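Local coordinates for protein diol-dehydratase (Roseburia inulinivorans, PDB 5I2A) that probably dehydrates 1,2-propanediol as a B12-independent glycyl radical enzyme of the lyase class, at residues 709-714 / 724-729; 796-801 / 831-836. All coordinates share one frame; numbering follows the deposited sequence.

Contact 1: residues 709-714 / 724-729; sequences TPDGRL and GPTSGF
Phe-729 meets the backbone of Asp-711 edge-on, with CE2 and CZ each 3.5 Å from Asp-711 O, which lies near the ring plane. Having CG anti to its own carbonyl carbon (chi1 -82°) swings the ring toward 709-714, while Thr-726 CG2 sits 3.7 Å above one face of the Phe-729 ring, offset toward the rim. This edge is the close-packed part of the contact; Lys-655 joins it, touching the Phe-729 side chain and donating from NZ to Asp-711 O. The polar side is looser. Asp-711 OD2 and Thr-726 OG1 stand 4.4 Å apart, and a water bridges them, 2.8 Å from Asp-711 OD2, to which it probably donates, and also bonded to Thr-726 OG1. Thr-726 here also lies beside a bound PEG fragment. On the far side of the water, an Asx turn helps to hold the Asp-711 carboxylate: Arg-713 N, just past the type I beta turn from Thr-709 to Gly-712, donates to Asp-711 OD1 from well above the carboxylate plane (68° out). Asn-560 of helix 558-574 gives OD2 a further donor. No direct hydrogen bond crosses, so between these two segments the join rests largely on a carbonyl oxygen set against the weakly positive C-H rim of a ring and on one bridging water.

Contact 2: residues 796-801 / 831-836; sequences ATLLDA and DDIIKR
Leu-798 and Ile-834 use matching first torsions to meet: Leu-798 CG and Ile-834 CG1 each stand anti to their own carbonyl carbon (chi1 -62° and -72°), which lays both branches beside their own backbone N and against each other. They do so in an antiparallel helix pair, helix 795-803 against helix 827-835, whose short segments run at 161° with axes 10.3 Å apart. The two side chains slide past each other in opposite directions. Leu-798 CB lies 3.6 Å from Ile-834 CG1, and Leu-798 CD1 lies 3.7 Å from the same Ile-834 CG1. The exposed Leu-799 reaches in and crosses the isoleucine obliquely, Leu-799 CD2 lying 4.2 Å from Ile-834 CD1. On the buried flank Val-813 of strand 812-814 touches both Leu-798 and Ile-833, so helix pair and strand share one apolar layer. With Ile-834 cut back to an alanine here, a gap is likely to open beside Leu-798 CB and CD1, and the Leu-799 methyl would probably lose its partner. The link between the helices carries Gly-817, the predicted glycyl radical site, unmodified here, and Arg-836 NH2 bonds to Val-815 O in that link. One face of the Arg-836 guanidinium is itself covered, with Ile-833 CG1 4.0 Å above its centre.

Overall arrangement
From the N terminus, the chain reaches contact 1 late, in the long loop between helix 699-703 and helix 734-741: 709-714 and 724-729 close a nine-residue excursion without regular structure, set against helices 558-574 and 637-651. It then runs through strands 756-759 and 787-792 of the mixed sheet that also holds strands 346-350, 380-385 and 409-412. In contact 2, helices 795-803 and 827-835 pair and close the excursion holding strands 812-814 and 819-821 with Gly-817 between them. The contacts lie in series, neither nested nor crossed; the centres of contact 1 and contact 2 are about 18 Å apart. They touch where Ser-727 CB packs 3.3 Å from Lys-835 O, and Gly-728 N bonds to Thr-837 OG1, tying the loop to the C-terminal end.

Contact 1: residues 709-714 / 724-729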
loop_
_atom_site.group_PDB
_atom_site.type_symbol
_atom_site.label_atom_id
_atom_site.label_comp_id
_atom_site.label_asym_id
_atom_site.label_seq_id
_atom_site.Cartn_x
_atom_site.Cartn_y
_atom_site.Cartn_z
ATOM N N THR A 709 44.036 9.703 -6.044
ATOM C CA THR A 709 43.718 9.155 -7.361
ATOM C C THR A 709 44.842 9.424 -8.371
ATOM O O THR A 709 45.642 10.332 -8.175
ATOM C CB THR A 709 42.372 9.718 -7.872
ATOM O OG1 THR A 709 42.316 11.127 -7.631
ATOM C CG2 THR A 709 41.227 9.047 -7.117
ATOM N N PRO A 710 44.918 8.610 -9.438
ATOM C CA PRO A 710 46.011 8.680 -10.413
ATOM C C PRO A 710 46.071 9.975 -11.220
ATOM O O PRO A 710 47.035 10.149 -11.962
ATOM C CB PRO A 710 45.722 7.503 -11.357
ATOM C CG PRO A 710 44.873 6.588 -10.606
ATOM C CD PRO A 710 44.064 7.430 -9.671
ATOM N N ASP A 711 45.067 10.842 -11.095
ATOM C CA ASP A 711 45.112 12.158 -11.731
ATOM C C ASP A 711 46.084 13.066 -10.985
ATOM O O ASP A 711 46.453 14.126 -11.485
ATOM C CB ASP A 711 43.707 12.795 -11.802
ATOM C CG ASP A 711 43.063 12.991 -10.427
ATOM O OD1 ASP A 711 43.459 12.296 -9.468
ATOM O OD2 ASP A 711 42.150 13.833 -10.312
ATOM N N GLY A 712 46.504 12.645 -9.792
ATOM C CA GLY A 712 47.442 13.428 -8.988
ATOM C C GLY A 712 46.803 14.096 -7.782
ATOM O O GLY A 712 47.465 14.744 -6.959
ATOM N N ARG A 713 45.491 13.936 -7.685
ATOM C CA ARG A 713 44.727 14.460 -6.575
ATOM C C ARG A 713 45.136 13.745 -5.280
ATOM O O ARG A 713 45.242 12.529 -5.256
ATOM C CB ARG A 713 43.235 14.279 -6.869
ATOM C CG ARG A 713 42.301 14.751 -5.797
ATOM C CD ARG A 713 40.826 14.371 -6.065
ATOM N NE ARG A 713 40.259 14.039 -4.770
ATOM C CZ ARG A 713 40.397 12.850 -4.200
ATOM N NH1 ARG A 713 41.017 11.867 -4.845
ATOM N NH2 ARG A 713 39.920 12.645 -2.988
ATOM N N LEU A 714 45.364 14.496 -4.212
ATOM C CA LEU A 714 45.781 13.898 -2.946
ATOM C C LEU A 714 44.588 13.335 -2.180
ATOM O O LEU A 714 43.446 13.746 -2.392
ATOM C CB LEU A 714 46.525 14.922 -2.079
ATOM C CG LEU A 714 47.783 15.529 -2.709
ATOM C CD1 LEU A 714 48.537 16.418 -1.714
ATOM C CD2 LEU A 714 48.689 14.443 -3.273
ATOM N N GLY A 724 33.050 20.144 -15.261
ATOM C CA GLY A 724 34.212 20.961 -15.580
ATOM C C GLY A 724 35.545 20.323 -15.186
ATOM O O GLY A 724 35.586 19.333 -14.459
ATOM N N PRO A 725 36.652 20.905 -15.653
ATOM C CA PRO A 725 37.987 20.365 -15.386
ATOM C C PRO A 725 38.402 20.547 -13.939
ATOM O O PRO A 725 37.840 21.377 -13.232
ATOM C CB PRO A 725 38.898 21.187 -16.305
ATOM C CG PRO A 725 37.974 21.909 -17.237
ATOM C CD PRO A 725 36.706 22.110 -16.492
ATOM N N THR A 726 39.397 19.781 -13.519
ATOM C CA THR A 726 39.914 19.880 -12.167
ATOM C C THR A 726 40.620 21.227 -11.973
ATOM O O THR A 726 41.329 21.697 -12.863
ATOM C CB THR A 726 40.865 18.716 -11.865
ATOM O OG1 THR A 726 40.103 17.531 -11.626
ATOM C CG2 THR A 726 41.725 19.005 -10.649
ATOM N N SER A 727 40.396 21.856 -10.824
ATOM C CA SER A 727 41.032 23.143 -10.507
ATOM C C SER A 727 42.550 23.142 -10.698
ATOM O O SER A 727 43.250 22.275 -10.189
ATOM C CB SER A 727 40.710 23.540 -9.070
ATOM O OG SER A 727 39.310 23.677 -8.909
ATOM N N GLY A 728 43.050 24.120 -11.445
ATOM C CA GLY A 728 44.478 24.244 -11.681
ATOM C C GLY A 728 44.969 23.363 -12.817
ATOM O O GLY A 728 46.127 23.449 -13.192
ATOM N N PHE A 729 44.098 22.512 -13.361
ATOM C CA PHE A 729 44.494 21.612 -14.454
ATOM C C PHE A 729 44.143 22.209 -15.809
ATOM O O PHE A 729 44.751 21.870 -16.824
ATOM C CB PHE A 729 43.830 20.232 -14.313
ATOM C CG PHE A 729 44.525 19.301 -13.350
ATOM C CD1 PHE A 729 45.600 19.736 -12.584
ATOM C CD2 PHE A 729 44.115 17.983 -13.232
ATOM C CE1 PHE A 729 46.246 18.874 -11.706
ATOM C CE2 PHE A 729 44.747 17.113 -12.358
ATOM C CZ PHE A 729 45.817 17.562 -11.585
HETATM O O HOH W 1 41.567 15.645 -12.404
#

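Contact 2: residues 796-801 / 831-836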
loop_
_atom_site.group_PDB
_atom_site.type_symbol
_atom_site.label_atom_id
_atom_site.label_comp_id
_atom_site.label_asym_id
_atom_site.label_seq_id
_atom_site.Cartn_x
_atom_site.Cartn_y
_atom_site.Cartn_z
ATOM N N ALA A 796 41.948 37.756 -3.873
ATOM C CA ALA A 796 42.221 38.551 -2.673
ATOM C C ALA A 796 40.952 38.801 -1.875
ATOM O O ALA A 796 40.976 38.822 -0.644
ATOM C CB ALA A 796 42.885 39.870 -3.045
ATOM N N THR A 797 39.840 38.966 -2.582
ATOM C CA THR A 797 38.559 39.206 -1.928
ATOM C C THR A 797 38.118 38.003 -1.095
ATOM O O THR A 797 37.677 38.150 0.043
ATOM C CB THR A 797 37.456 39.534 -2.950
ATOM O OG1 THR A 797 37.744 40.787 -3.573
ATOM C CG2 THR A 797 36.098 39.616 -2.272
ATOM N N LEU A 798 38.250 36.813 -1.658
ATOM C CA LEU A 798 37.826 35.610 -0.952
ATOM C C LEU A 798 38.733 35.330 0.243
ATOM O O LEU A 798 38.242 34.977 1.303
ATOM C CB LEU A 798 37.798 34.405 -1.893
ATOM C CG LEU A 798 36.826 34.471 -3.083
ATOM C CD1 LEU A 798 36.867 33.173 -3.845
ATOM C CD2 LEU A 798 35.415 34.771 -2.635
ATOM N N LEU A 799 40.045 35.491 0.069
ATOM C CA LEU A 799 40.991 35.316 1.178
ATOM C C LEU A 799 40.725 36.316 2.299
ATOM O O LEU A 799 40.716 35.939 3.460
ATOM C CB LEU A 799 42.441 35.440 0.698
ATOM C CG LEU A 799 42.902 34.344 -0.268
ATOM C CD1 LEU A 799 44.305 34.619 -0.792
ATOM C CD2 LEU A 799 42.836 32.970 0.401
ATOM N N ASP A 800 40.497 37.582 1.953
ATOM C CA ASP A 800 40.195 38.589 2.973
ATOM C C ASP A 800 38.886 38.275 3.712
ATOM O O ASP A 800 38.768 38.544 4.908
ATOM C CB ASP A 800 40.110 39.995 2.368
ATOM C CG ASP A 800 40.274 41.093 3.427
ATOM O OD1 ASP A 800 41.128 40.927 4.309
ATOM O OD2 ASP A 800 39.553 42.107 3.389
ATOM N N ALA A 801 37.907 37.718 3.001
ATOM C CA ALA A 801 36.628 37.364 3.617
ATOM C C ALA A 801 36.799 36.190 4.585
ATOM O O ALA A 801 36.060 36.067 5.560
ATOM C CB ALA A 801 35.584 37.030 2.552
ATOM N N ASP A 831 37.465 26.923 0.884
ATOM C CA ASP A 831 38.739 26.595 0.247
ATOM C C ASP A 831 38.544 25.964 -1.131
ATOM O O ASP A 831 39.322 26.221 -2.038
ATOM C CB ASP A 831 39.570 25.645 1.113
ATOM C CG ASP A 831 40.116 26.312 2.375
ATOM O OD1 ASP A 831 40.054 27.557 2.491
ATOM O OD2 ASP A 831 40.632 25.575 3.236
ATOM N N ASP A 832 37.525 25.116 -1.273
ATOM C CA ASP A 832 37.263 24.490 -2.559
ATOM C C ASP A 832 36.938 25.562 -3.600
ATOM O O ASP A 832 37.427 25.528 -4.718
ATOM C CB ASP A 832 36.118 23.472 -2.468
ATOM C CG ASP A 832 36.022 22.595 -3.715
ATOM O OD1 ASP A 832 37.045 22.003 -4.098
ATOM O OD2 ASP A 832 34.935 22.504 -4.316
ATOM N N ILE A 833 36.109 26.518 -3.204
ATOM C CA ILE A 833 35.681 27.585 -4.095
ATOM C C ILE A 833 36.869 28.476 -4.467
ATOM O O ILE A 833 37.039 28.849 -5.628
ATOM C CB ILE A 833 34.543 28.399 -3.444
ATOM C CG1 ILE A 833 33.304 27.500 -3.295
ATOM C CG2 ILE A 833 34.226 29.659 -4.259
ATOM C CD1 ILE A 833 32.115 28.141 -2.619
ATOM N N ILE A 834 37.722 28.757 -3.487
ATOM C CA ILE A 834 38.890 29.599 -3.711
ATOM C C ILE A 834 39.893 28.982 -4.684
ATOM O O ILE A 834 40.447 29.683 -5.519
ATOM C CB ILE A 834 39.596 29.926 -2.367
ATOM C CG1 ILE A 834 38.743 30.913 -1.563
ATOM C CG2 ILE A 834 40.977 30.499 -2.612
ATOM C CD1 ILE A 834 39.159 31.069 -0.090
ATOM N N LYS A 835 40.131 27.675 -4.607
ATOM C CA LYS A 835 41.155 27.115 -5.474
ATOM C C LYS A 835 40.659 26.834 -6.899
ATOM O O LYS A 835 41.449 26.431 -7.743
ATOM C CB LYS A 835 41.752 25.842 -4.871
ATOM C CG LYS A 835 40.974 24.584 -5.125
ATOM C CD LYS A 835 41.787 23.350 -4.727
ATOM C CE LYS A 835 40.962 22.069 -4.936
ATOM N NZ LYS A 835 39.849 21.935 -3.945
ATOM N N ARG A 836 39.373 27.050 -7.168
ATOM C CA ARG A 836 38.866 26.897 -8.532
ATOM C C ARG A 836 39.662 27.782 -9.483
ATOM O O ARG A 836 40.059 28.888 -9.120
ATOM C CB ARG A 836 37.383 27.244 -8.617
ATOM C CG ARG A 836 36.472 26.219 -7.947
ATOM C CD ARG A 836 35.028 26.678 -7.995
ATOM N NE ARG A 836 34.138 25.800 -7.236
ATOM C CZ ARG A 836 32.843 26.034 -7.059
ATOM N NH1 ARG A 836 32.281 27.113 -7.601
ATOM N NH2 ARG A 836 32.107 25.184 -6.350
#